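Local coordinates for FAD-binding PCMH-type domain-containing protein (PDB 6YJO) that carries a covalently linked FAD and probably acts as an oligosaccharide-oxidising flavoenzyme, at residues Pro45-Pro48 against Ala52-Val55; Asp83-Gly88 against Lys492-Asn497; Gln263-Thr268 against Arg302-Asp307; Val289-Arg294 against Gly318-Met323. One frame throughout, in Å; residues are numbered along the deposited sequence.

Contact 1 (Pro45-Pro48 against Ala52-Val55)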
loop_
_atom_site.group_PDB
_atom_site.type_symbol
_atom_site.label_atom_id
_atom_site.label_comp_id
_atom_site.label_asym_id
_atom_site.label_seq_id
_atom_site.Cartn_x
_atom_site.Cartn_y
_atom_site.Cartn_z
ATOM N N PRO A 45 7.200 -26.497 7.418
ATOM C CA PRO A 45 8.057 -26.446 6.228
ATOM C C PRO A 45 9.025 -25.276 6.305
ATOM O O PRO A 45 8.634 -24.138 6.580
ATOM C CB PRO A 45 7.058 -26.279 5.077
ATOM C CG PRO A 45 5.774 -26.809 5.592
ATOM C CD PRO A 45 5.768 -26.522 7.067
ATOM N N TYR A 46 10.304 -25.559 6.073
ATOM C CA TYR A 46 11.324 -24.523 6.068
ATOM C C TYR A 46 12.185 -24.655 4.812
ATOM O O TYR A 46 12.246 -25.714 4.185
ATOM C CB TYR A 46 12.207 -24.574 7.331
ATOM C CG TYR A 46 13.119 -25.784 7.457
ATOM C CD1 TYR A 46 14.170 -25.994 6.569
ATOM C CD2 TYR A 46 12.955 -26.691 8.492
ATOM C CE1 TYR A 46 15.006 -27.088 6.690
ATOM C CE2 TYR A 46 13.793 -27.782 8.623
ATOM C CZ TYR A 46 14.815 -27.979 7.722
ATOM O OH TYR A 46 15.645 -29.070 7.855
ATOM N N ILE A 47 12.844 -23.559 4.489
ATOM C CA ILE A 47 13.791 -23.532 3.337
ATOM C C ILE A 47 15.179 -23.800 3.903
ATOM O O ILE A 47 15.641 -23.076 4.789
ATOM C CB ILE A 47 13.736 -22.172 2.636
ATOM C CG1 ILE A 47 12.327 -21.898 2.098
ATOM C CG2 ILE A 47 14.769 -22.132 1.515
ATOM C CD1 ILE A 47 11.785 -22.987 1.192
ATOM N N PRO A 48 15.880 -24.831 3.404
ATOM C CA PRO A 48 17.216 -25.122 3.948
ATOM C C PRO A 48 18.189 -23.988 3.666
ATOM O O PRO A 48 18.206 -23.409 2.577
ATOM C CB PRO A 48 17.619 -26.416 3.227
ATOM C CG PRO A 48 16.808 -26.427 1.975
ATOM C CD PRO A 48 15.512 -25.752 2.319
ATOM N N ALA A 52 19.846 -23.514 -3.076
ATOM C CA ALA A 52 19.455 -22.765 -4.266
ATOM C C ALA A 52 18.177 -21.975 -4.017
ATOM O O ALA A 52 18.081 -20.800 -4.392
ATOM C CB ALA A 52 19.277 -23.711 -5.453
ATOM N N GLN A 53 17.181 -22.599 -3.382
ATOM C CA GLN A 53 15.941 -21.891 -3.088
ATOM C C GLN A 53 16.166 -20.766 -2.085
ATOM O O GLN A 53 15.506 -19.723 -2.165
ATOM C CB GLN A 53 14.889 -22.868 -2.562
ATOM C CG GLN A 53 13.514 -22.254 -2.346
ATOM C CD GLN A 53 12.979 -21.574 -3.590
ATOM O OE1 GLN A 53 13.237 -22.011 -4.712
ATOM N NE2 GLN A 53 12.235 -20.490 -3.398
ATOM N N TRP A 54 17.091 -20.958 -1.139
ATOM C CA TRP A 54 17.397 -19.903 -0.178
ATOM C C TRP A 54 17.912 -18.647 -0.873
ATOM O O TRP A 54 17.623 -17.531 -0.428
ATOM C CB TRP A 54 18.424 -20.401 0.841
ATOM C CG TRP A 54 18.872 -19.341 1.813
ATOM C CD1 TRP A 54 19.834 -18.391 1.610
ATOM C CD2 TRP A 54 18.374 -19.126 3.141
ATOM N NE1 TRP A 54 19.962 -17.599 2.725
ATOM C CE2 TRP A 54 19.078 -18.028 3.679
ATOM C CE3 TRP A 54 17.402 -19.755 3.927
ATOM C CZ2 TRP A 54 18.839 -17.548 4.968
ATOM C CZ3 TRP A 54 17.169 -19.275 5.204
ATOM C CH2 TRP A 54 17.883 -18.184 5.710
ATOM N N VAL A 55 18.668 -18.804 -1.961
ATOM C CA VAL A 55 19.200 -17.638 -2.660
ATOM C C VAL A 55 18.107 -16.963 -3.481
ATOM O O VAL A 55 18.166 -15.752 -3.722
ATOM C CB VAL A 55 20.406 -18.040 -3.534
ATOM C CG1 VAL A 55 19.983 -18.316 -4.978
ATOM C CG2 VAL A 55 21.478 -16.968 -3.473
#
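I47 and W54 bring the two backbones closest, their CA atoms 6.2 Å apart. P45-P48 is drawn out in a largely extended conformation, and A52-V55 opens helix 52-57; with only three residues between them, the chain turns back and sets the first helical turn against the end of the extended run. No hydrogen bond joins the two segments, so the fit between them is one of packing.

I47 contributes the largest share, through two branches. Its CG2 lies anti to the backbone N and meets the helix backbone directly, 3.7 Å from W54 N, with W54 CB at 4.1 Å. The other branch ends in CD1, which reaches Q53 CG at 4.0 Å, so the aliphatic part of the glutamine rather than its amide does the touching. Q53 is bent at its second torsion (chi2 55°), and its NE2 turns to E57. W54 is approached from the loop by carbonyls: P48 O comes within 3.5 Å of W54 CB, while I47 O sits at the edge of the indole, near its plane, 3.9 Å from W54 CE3.

This is a tight loop-to-helix corner, in which S51 OG bonds both P48 O and W54 N in the first turn of the helix. Strand 71-73, an outer strand of the three-stranded parallel sheet, runs alongside the extended segment: by backbone bonds I47 pairs with I72 of the strand and P45 with L74 just past its end, and the side chains of I47 and W54 rest on I72. Y46, by contrast, packs on helix 32-41.

Contact 2 (Asp83-Gly88 against Lys492-Asn497)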
loop_
_atom_site.group_PDB
_atom_site.type_symbol
_atom_site.label_atom_id
_atom_site.label_comp_id
_atom_site.label_asym_id
_atom_site.label_seq_id
_atom_site.Cartn_x
_atom_site.Cartn_y
_atom_site.Cartn_z
ATOM N N ASP A 83 3.068 -22.688 14.917
ATOM C CA ASP A 83 4.281 -23.374 15.349
ATOM C C ASP A 83 5.527 -22.572 14.986
ATOM O O ASP A 83 6.477 -22.503 15.772
ATOM C CB ASP A 83 4.343 -24.772 14.731
ATOM C CG ASP A 83 3.359 -25.737 15.371
ATOM O OD1 ASP A 83 2.720 -25.360 16.379
ATOM O OD2 ASP A 83 3.222 -26.870 14.867
ATOM N N ALA A 84 5.538 -21.951 13.804
ATOM C CA ALA A 84 6.686 -21.141 13.409
ATOM C C ALA A 84 6.847 -19.945 14.335
ATOM O O ALA A 84 7.971 -19.586 14.702
ATOM C CB ALA A 84 6.534 -20.679 11.958
ATOM N N VAL A 85 5.733 -19.326 14.733
ATOM C CA VAL A 85 5.797 -18.209 15.668
ATOM C C VAL A 85 6.268 -18.687 17.034
ATOM O O VAL A 85 6.999 -17.969 17.727
ATOM C CB VAL A 85 4.427 -17.504 15.737
ATOM C CG1 VAL A 85 4.151 -16.949 17.132
ATOM C CG2 VAL A 85 4.358 -16.391 14.693
ATOM N N LYS A 86 5.872 -19.896 17.446
ATOM C CA LYS A 86 6.366 -20.438 18.709
ATOM C C LYS A 86 7.855 -20.758 18.625
ATOM O O LYS A 86 8.603 -20.493 19.571
ATOM C CB LYS A 86 5.569 -21.682 19.100
ATOM C CG LYS A 86 4.221 -21.392 19.740
ATOM C CD LYS A 86 3.512 -22.678 20.143
ATOM C CE LYS A 86 2.051 -22.667 19.721
ATOM N NZ LYS A 86 1.375 -23.970 19.991
ATOM N N CYS A 87 8.306 -21.338 17.508
ATOM C CA CYS A 87 9.736 -21.569 17.331
ATOM C C CYS A 87 10.515 -20.261 17.286
ATOM O O CYS A 87 11.731 -20.269 17.507
ATOM C CB CYS A 87 10.008 -22.374 16.058
ATOM S SG CYS A 87 9.794 -24.167 16.229
ATOM N N GLY A 88 9.848 -19.144 16.994
ATOM C CA GLY A 88 10.482 -17.840 17.062
ATOM C C GLY A 88 10.649 -17.370 18.493
ATOM O O GLY A 88 11.730 -16.923 18.890
ATOM N N LYS A 492 7.444 -7.836 24.195
ATOM C CA LYS A 492 8.852 -8.045 23.886
ATOM C C LYS A 492 9.201 -7.605 22.471
ATOM O O LYS A 492 10.372 -7.691 22.080
ATOM C CB LYS A 492 9.214 -9.519 24.092
ATOM C CG LYS A 492 8.887 -10.037 25.491
ATOM C CD LYS A 492 9.613 -11.340 25.806
ATOM C CE LYS A 492 8.737 -12.304 26.598
ATOM N NZ LYS A 492 9.481 -13.537 26.984
ATOM N N ASP A 493 8.216 -7.132 21.707
ATOM C CA ASP A 493 8.418 -6.622 20.353
ATOM C C ASP A 493 9.033 -7.692 19.453
ATOM O O ASP A 493 10.022 -7.464 18.754
ATOM C CB ASP A 493 9.273 -5.353 20.364
ATOM C CG ASP A 493 9.082 -4.517 19.116
ATOM O OD1 ASP A 493 8.387 -4.979 18.184
ATOM O OD2 ASP A 493 9.622 -3.394 19.068
ATOM N N MET A 494 8.424 -8.878 19.477
ATOM C CA MET A 494 8.834 -9.945 18.569
ATOM C C MET A 494 8.616 -9.540 17.113
ATOM O O MET A 494 9.521 -9.661 16.279
ATOM C CB MET A 494 8.061 -11.222 18.900
ATOM C CG MET A 494 7.894 -12.181 17.740
ATOM S SD MET A 494 7.462 -13.829 18.319
ATOM C CE MET A 494 6.694 -14.503 16.856
ATOM N N PHE A 495 7.419 -9.055 16.791
ATOM C CA PHE A 495 7.094 -8.639 15.426
ATOM C C PHE A 495 7.667 -7.246 15.223
ATOM O O PHE A 495 6.989 -6.232 15.393
ATOM C CB PHE A 495 5.590 -8.684 15.191
ATOM C CG PHE A 495 4.975 -10.007 15.525
ATOM C CD1 PHE A 495 5.342 -11.147 14.830
ATOM C CD2 PHE A 495 4.033 -10.114 16.537
ATOM C CE1 PHE A 495 4.782 -12.367 15.136
ATOM C CE2 PHE A 495 3.468 -11.332 16.846
ATOM C CZ PHE A 495 3.842 -12.460 16.143
ATOM N N TRP A 496 8.939 -7.202 14.848
ATOM C CA TRP A 496 9.709 -5.971 14.806
ATOM C C TRP A 496 9.998 -5.581 13.364
ATOM O O TRP A 496 10.202 -6.444 12.505
ATOM C CB TRP A 496 11.022 -6.139 15.574
ATOM C CG TRP A 496 11.805 -4.876 15.723
ATOM C CD1 TRP A 496 11.776 -4.015 16.780
ATOM C CD2 TRP A 496 12.740 -4.332 14.787
ATOM N NE1 TRP A 496 12.634 -2.966 16.560
ATOM C CE2 TRP A 496 13.238 -3.138 15.341
ATOM C CE3 TRP A 496 13.203 -4.738 13.532
ATOM C CZ2 TRP A 496 14.176 -2.345 14.685
ATOM C CZ3 TRP A 496 14.134 -3.952 12.882
ATOM C CH2 TRP A 496 14.611 -2.768 13.459
ATOM N N ASN A 497 9.996 -4.280 13.104
ATOM C CA ASN A 497 10.516 -3.732 11.860
ATOM C C ASN A 497 10.973 -2.308 12.131
ATOM O O ASN A 497 10.559 -1.696 13.122
ATOM C CB ASN A 497 9.475 -3.771 10.731
ATOM C CG ASN A 497 8.293 -2.864 10.990
ATOM O OD1 ASN A 497 8.351 -1.664 10.724
ATOM N ND2 ASN A 497 7.205 -3.437 11.500
#
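The joint between the FAD-binding domain and the berberine-like C-terminal region is where V85 of helix 78-90 meets M494 and F495. It is a buried meeting of apolar side chains, with no hydrogen bond across it. M494 runs out from the loop with CG anti to its own N (chi1 154°) and an extended chain beyond, which delivers the terminal methyl CE to V85; CE lies 3.5 Å from V85 CG1 and 3.7 Å from V85 CG2, the two side chains meeting at a slant. The same methyl also comes within 3.6 Å of V85 O, so it fits against both the branches and the backbone of the helix.

F495 touches more lightly, presenting a ring edge: its CE1 is 4.1 Å from V85 CG2, which lies near the ring plane. One face of that ring is taken by M494 CG, 4.0 Å above the plane and toward the rim, so the two loop residues pack on each other as well as on the helix. F495 is the centre of an inverse gamma turn. D490 holds the turn by bonding the backbone N of M494 and of F495, and M494 pairs through its backbone with V95. The helix, for its part, is tied by the C87-C38 disulfide to helix 32-41. V85 and F495 share I226 of strand 226-236 as a further neighbour, and the F495 side chain comes to about 7 Å from the bound FAD at their nearest atoms.

Contact 3 (Gln263-Thr268 against Arg302-Asp307)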
loop_
_atom_site.group_PDB
_atom_site.type_symbol
_atom_site.label_atom_id
_atom_site.label_comp_id
_atom_site.label_asym_id
_atom_site.label_seq_id
_atom_site.Cartn_x
_atom_site.Cartn_y
_atom_site.Cartn_z
ATOM N N GLN A 263 -7.167 20.340 -7.408
ATOM C CA GLN A 263 -7.663 20.334 -6.035
ATOM C C GLN A 263 -9.153 20.631 -6.001
ATOM O O GLN A 263 -9.923 19.926 -5.342
ATOM C CB GLN A 263 -6.905 21.356 -5.187
ATOM C CG GLN A 263 -5.391 21.221 -5.223
ATOM C CD GLN A 263 -4.727 21.887 -4.036
ATOM O OE1 GLN A 263 -4.078 21.229 -3.221
ATOM N NE2 GLN A 263 -4.872 23.205 -3.942
ATOM N N LYS A 264 -9.576 21.683 -6.707
ATOM C CA LYS A 264 -10.993 22.025 -6.763
ATOM C C LYS A 264 -11.806 20.874 -7.338
ATOM O O LYS A 264 -12.861 20.518 -6.802
ATOM C CB LYS A 264 -11.187 23.290 -7.604
ATOM C CG LYS A 264 -10.360 24.486 -7.139
ATOM C CD LYS A 264 -10.247 25.554 -8.226
ATOM C CE LYS A 264 -11.559 26.292 -8.438
ATOM N NZ LYS A 264 -11.342 27.636 -9.039
ATOM N N PHE A 265 -11.319 20.271 -8.424
ATOM C CA PHE A 265 -12.034 19.167 -9.051
ATOM C C PHE A 265 -12.080 17.940 -8.149
ATOM O O PHE A 265 -13.032 17.154 -8.222
ATOM C CB PHE A 265 -11.374 18.825 -10.386
ATOM C CG PHE A 265 -12.153 17.855 -11.216
ATOM C CD1 PHE A 265 -13.370 18.221 -11.765
ATOM C CD2 PHE A 265 -11.667 16.581 -11.456
ATOM C CE1 PHE A 265 -14.093 17.333 -12.534
ATOM C CE2 PHE A 265 -12.384 15.690 -12.226
ATOM C CZ PHE A 265 -13.599 16.067 -12.766
ATOM N N ALA A 266 -11.064 17.752 -7.302
ATOM C CA ALA A 266 -11.067 16.629 -6.373
ATOM C C ALA A 266 -12.172 16.751 -5.334
ATOM O O ALA A 266 -12.566 15.741 -4.743
ATOM C CB ALA A 266 -9.709 16.516 -5.676
ATOM N N VAL A 267 -12.685 17.961 -5.110
ATOM C CA VAL A 267 -13.747 18.156 -4.132
ATOM C C VAL A 267 -15.111 17.892 -4.754
ATOM O O VAL A 267 -16.014 17.371 -4.090
ATOM C CB VAL A 267 -13.663 19.578 -3.547
ATOM C CG1 VAL A 267 -14.806 19.827 -2.563
ATOM C CG2 VAL A 267 -12.310 19.804 -2.887
ATOM N N THR A 268 -15.282 18.235 -6.034
ATOM C CA THR A 268 -16.604 18.283 -6.644
ATOM C C THR A 268 -16.913 17.109 -7.567
ATOM O O THR A 268 -18.092 16.843 -7.818
ATOM C CB THR A 268 -16.762 19.580 -7.448
ATOM O OG1 THR A 268 -15.716 19.669 -8.424
ATOM C CG2 THR A 268 -16.700 20.798 -6.536
ATOM N N ARG A 302 -15.527 17.826 -17.914
ATOM C CA ARG A 302 -15.674 19.137 -18.543
ATOM C C ARG A 302 -15.186 20.288 -17.672
ATOM O O ARG A 302 -14.476 21.165 -18.191
ATOM C CB ARG A 302 -17.141 19.340 -18.946
ATOM C CG ARG A 302 -17.335 20.437 -19.989
ATOM C CD ARG A 302 -18.785 20.554 -20.471
ATOM N NE ARG A 302 -19.363 19.269 -20.862
ATOM C CZ ARG A 302 -18.981 18.561 -21.923
ATOM N NH1 ARG A 302 -18.005 18.999 -22.712
ATOM N NH2 ARG A 302 -19.574 17.405 -22.194
ATOM N N PRO A 303 -15.507 20.360 -16.376
ATOM C CA PRO A 303 -15.034 21.515 -15.593
ATOM C C PRO A 303 -13.525 21.543 -15.421
ATOM O O PRO A 303 -12.924 22.624 -15.468
ATOM C CB PRO A 303 -15.761 21.355 -14.247
ATOM C CG PRO A 303 -16.862 20.359 -14.494
ATOM C CD PRO A 303 -16.337 19.454 -15.564
ATOM N N LEU A 304 -12.890 20.384 -15.226
ATOM C CA LEU A 304 -11.437 20.358 -15.074
ATOM C C LEU A 304 -10.740 20.631 -16.401
ATOM O O LEU A 304 -9.803 21.436 -16.467
ATOM C CB LEU A 304 -10.993 19.011 -14.496
ATOM C CG LEU A 304 -9.488 18.723 -14.493
ATOM C CD1 LEU A 304 -8.717 19.802 -13.746
ATOM C CD2 LEU A 304 -9.223 17.357 -13.881
ATOM N N LEU A 305 -11.180 19.967 -17.475
ATOM C CA LEU A 305 -10.570 20.202 -18.779
ATOM C C LEU A 305 -10.710 21.659 -19.203
ATOM O O LEU A 305 -9.856 22.178 -19.930
ATOM C CB LEU A 305 -11.191 19.285 -19.835
ATOM C CG LEU A 305 -10.925 17.778 -19.725
ATOM C CD1 LEU A 305 -11.450 17.078 -20.973
ATOM C CD2 LEU A 305 -9.446 17.459 -19.515
ATOM N N GLY A 306 -11.777 22.329 -18.764
ATOM C CA GLY A 306 -11.910 23.750 -19.044
ATOM C C GLY A 306 -10.815 24.569 -18.390
ATOM O O GLY A 306 -10.176 25.403 -19.036
ATOM N N ASP A 307 -10.585 24.341 -17.092
ATOM C CA ASP A 307 -9.497 25.030 -16.407
ATOM C C ASP A 307 -8.153 24.690 -17.038
ATOM O O ASP A 307 -7.276 25.553 -17.159
ATOM C CB ASP A 307 -9.494 24.665 -14.922
ATOM C CG ASP A 307 -10.802 25.009 -14.235
ATOM O OD1 ASP A 307 -11.520 25.899 -14.735
ATOM O OD2 ASP A 307 -11.112 24.393 -13.191
#
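The ring of F265 and the side chain of L304 cross at about a right angle, with the leucine standing over one face of the ring. L304 CB is 3.8 Å from the ring centroid and only 15° off the ring normal, a CH-pi contact that is nearly vertical yet displaced a little toward the rim. L304 CD2 stays over the same face, beyond the rim, 3.5 Å from F265 CD2 and 3.9 Å from F265 CE2, so the leucine covers the ring from CB over its middle to CD2 at one flank. F265 is aimed across the gap because its CG lies anti to the backbone N (chi1 -171°), and L304 adopts the same first-torsion setting, which carries each side chain toward the other helix. P303 adds a looser touch, its CD 4.3 Å from F265 CE1 at a slant to the ring.

Around this pair the helices come close, with the CA atoms of F265 and L304 6.2 Å apart. At the exposed margin K264 NZ and D307 OD2 carry opposite charges but stand 5.3 Å apart, short of a salt bridge.

Both side chains also rest on strand 273-280: F265 on L273 and M275, L304 on M275. Helices 252-268 and 294-308 thus pack against each other and on a shared strand of the seven-stranded antiparallel sheet, a helix-on-sheet layering consistent with the alpha+beta substrate domain of berberine bridge enzyme relatives.

Contact 4 (Val289-Arg294 against Gly318-Met323)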
loop_
_atom_site.group_PDB
_atom_site.type_symbol
_atom_site.label_atom_id
_atom_site.label_comp_id
_atom_site.label_asym_id
_atom_site.label_seq_id
_atom_site.Cartn_x
_atom_site.Cartn_y
_atom_site.Cartn_z
ATOM N N VAL A 289 -9.812 6.281 -13.960
ATOM C CA VAL A 289 -10.862 5.342 -14.339
ATOM C C VAL A 289 -12.213 5.931 -13.954
ATOM O O VAL A 289 -12.395 6.395 -12.824
ATOM C CB VAL A 289 -10.682 3.965 -13.669
ATOM C CG1 VAL A 289 -11.884 3.074 -13.981
ATOM C CG2 VAL A 289 -9.383 3.302 -14.116
ATOM N N TYR A 290 -13.158 5.905 -14.890
ATOM C CA TYR A 290 -14.537 6.311 -14.644
ATOM C C TYR A 290 -15.434 5.097 -14.837
ATOM O O TYR A 290 -15.505 4.542 -15.939
ATOM C CB TYR A 290 -14.958 7.443 -15.585
ATOM C CG TYR A 290 -16.349 7.972 -15.318
ATOM C CD1 TYR A 290 -16.567 8.942 -14.346
ATOM C CD2 TYR A 290 -17.447 7.505 -16.038
ATOM C CE1 TYR A 290 -17.838 9.427 -14.096
ATOM C CE2 TYR A 290 -18.723 7.990 -15.796
ATOM C CZ TYR A 290 -18.912 8.950 -14.825
ATOM O OH TYR A 290 -20.176 9.435 -14.574
ATOM N N TYR A 291 -16.103 4.678 -13.767
ATOM C CA TYR A 291 -17.021 3.543 -13.833
ATOM C C TYR A 291 -18.337 4.041 -14.418
ATOM O O TYR A 291 -19.269 4.432 -13.711
ATOM C CB TYR A 291 -17.181 2.907 -12.458
ATOM C CG TYR A 291 -15.858 2.389 -11.942
ATOM C CD1 TYR A 291 -15.270 1.262 -12.507
ATOM C CD2 TYR A 291 -15.176 3.043 -10.924
ATOM C CE1 TYR A 291 -14.054 0.793 -12.061
ATOM C CE2 TYR A 291 -13.957 2.579 -10.471
ATOM C CZ TYR A 291 -13.401 1.453 -11.042
ATOM O OH TYR A 291 -12.183 0.983 -10.597
ATOM N N GLY A 292 -18.395 4.018 -15.744
ATOM C CA GLY A 292 -19.513 4.577 -16.472
ATOM C C GLY A 292 -19.162 4.680 -17.943
ATOM O O GLY A 292 -18.135 4.162 -18.392
ATOM N N THR A 293 -20.028 5.370 -18.681
ATOM C CA THR A 293 -19.869 5.477 -20.124
ATOM C C THR A 293 -18.905 6.606 -20.485
ATOM O O THR A 293 -18.637 7.513 -19.692
ATOM C CB THR A 293 -21.220 5.715 -20.800
ATOM O OG1 THR A 293 -21.694 7.029 -20.485
ATOM C CG2 THR A 293 -22.242 4.685 -20.332
ATOM N N ARG A 294 -18.375 6.537 -21.709
ATOM C CA ARG A 294 -17.482 7.589 -22.185
ATOM C C ARG A 294 -18.169 8.948 -22.141
ATOM O O ARG A 294 -17.609 9.924 -21.624
ATOM C CB ARG A 294 -17.003 7.277 -23.605
ATOM C CG ARG A 294 -16.271 8.439 -24.295
ATOM C CD ARG A 294 -15.051 8.901 -23.496
ATOM N NE ARG A 294 -14.489 10.147 -24.015
ATOM C CZ ARG A 294 -13.631 10.225 -25.027
ATOM N NH1 ARG A 294 -13.225 9.128 -25.653
ATOM N NH2 ARG A 294 -13.178 11.408 -25.419
ATOM N N GLY A 318 -14.692 -0.800 -21.496
ATOM C CA GLY A 318 -14.522 -2.236 -21.503
ATOM C C GLY A 318 -14.845 -2.853 -20.159
ATOM O O GLY A 318 -15.457 -2.225 -19.295
ATOM N N GLY A 319 -14.424 -4.107 -19.998
ATOM C CA GLY A 319 -14.705 -4.848 -18.788
ATOM C C GLY A 319 -13.822 -4.424 -17.620
ATOM O O GLY A 319 -12.883 -3.644 -17.757
ATOM N N TRP A 320 -14.146 -4.975 -16.447
ATOM C CA TRP A 320 -13.419 -4.643 -15.227
ATOM C C TRP A 320 -12.032 -5.270 -15.230
ATOM O O TRP A 320 -11.056 -4.629 -14.829
ATOM C CB TRP A 320 -14.235 -5.107 -14.017
ATOM C CG TRP A 320 -13.460 -5.357 -12.743
ATOM C CD1 TRP A 320 -12.997 -6.559 -12.289
ATOM C CD2 TRP A 320 -13.101 -4.389 -11.748
ATOM N NE1 TRP A 320 -12.368 -6.398 -11.080
ATOM C CE2 TRP A 320 -12.415 -5.076 -10.726
ATOM C CE3 TRP A 320 -13.291 -3.011 -11.622
ATOM C CZ2 TRP A 320 -11.911 -4.430 -9.598
ATOM C CZ3 TRP A 320 -12.790 -2.370 -10.500
ATOM C CH2 TRP A 320 -12.109 -3.079 -9.503
ATOM N N ILE A 321 -11.930 -6.521 -15.685
ATOM C CA ILE A 321 -10.635 -7.180 -15.792
ATOM C C ILE A 321 -9.791 -6.514 -16.867
ATOM O O ILE A 321 -8.558 -6.540 -16.805
ATOM C CB ILE A 321 -10.831 -8.685 -16.065
ATOM C CG1 ILE A 321 -11.507 -9.357 -14.861
ATOM C CG2 ILE A 321 -9.500 -9.359 -16.373
ATOM C CD1 ILE A 321 -10.640 -9.404 -13.597
ATOM N N GLN A 322 -10.433 -5.896 -17.859
ATOM C CA GLN A 322 -9.685 -5.171 -18.879
ATOM C C GLN A 322 -8.995 -3.952 -18.280
ATOM O O GLN A 322 -7.825 -3.682 -18.578
ATOM C CB GLN A 322 -10.623 -4.768 -20.018
ATOM C CG GLN A 322 -9.961 -4.656 -21.371
ATOM C CD GLN A 322 -10.962 -4.737 -22.512
ATOM O OE1 GLN A 322 -12.172 -4.656 -22.300
ATOM N NE2 GLN A 322 -10.460 -4.907 -23.730
ATOM N N MET A 323 -9.698 -3.211 -17.420
ATOM C CA MET A 323 -9.103 -2.028 -16.808
ATOM C C MET A 323 -7.948 -2.402 -15.886
ATOM O O MET A 323 -6.932 -1.699 -15.842
ATOM C CB MET A 323 -10.172 -1.246 -16.043
ATOM C CG MET A 323 -9.642 -0.075 -15.214
ATOM S SD MET A 323 -8.985 -0.540 -13.586
ATOM C CE MET A 323 -10.370 -1.443 -12.879
#
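With CG anti to the backbone N (chi1 173°), the M323 chain points at V289; bends at its second and third torsions (chi2 -82°, chi3 -54°) then turn CE toward Y291. M323 CG packs 3.6 Å from V289 CG2, with SD close behind, and CE arrives near the plane of the Y291 ring, at its edge, 3.8 Å from Y291 OH.

The phenol end of Y291 also meets W320. Y291 OH lies 3.4 Å from W320 CZ3 and Y291 CE1 3.7 Å from that same atom, both near the indole plane, so the tryptophan offers an edge. The hydroxyl has its polar partner in F178 O. Over one face of the Y291 ring sits V289 CG1, 3.6 Å above the plane and toward the rim.

At the helix start, the Q322 side chain bonds the backbone N of the N-cap residue G319 through OE1 (3.3 Å).

The M323 side chain is about 7 Å from that of the FAD-binding S161. Helix 320-326 thus packs on the end of strand 283-290, which closes in an inverse gamma turn at Y291, and, through W320 and I321 on F150, also on helix 142-152, joining the antiparallel sheet to the FAD-binding part of the fold.

The four contacts fall into two pairs on two sides of the molecule, a worked example of how packing is distributed over a two-domain flavoprotein. Contacts 1 and 2, with centres 19 Å apart, belong to the FAD-binding side; contacts 3 and 4, 21 Å apart, belong to the seven-stranded sheet and its helices. Contacts 1 and 3 lie farthest apart, at 53 Å between centres. Contacts 2 and 4 lie on opposite sides of the chain's centre; the F495 side chain is about 7 Å and the M323 side chain about 11 Å from the FAD. The segments of contacts 3 and 4 alternate along the chain, without touching (nearest atoms about 7 Å apart), inside the long loop that contact 2 closes.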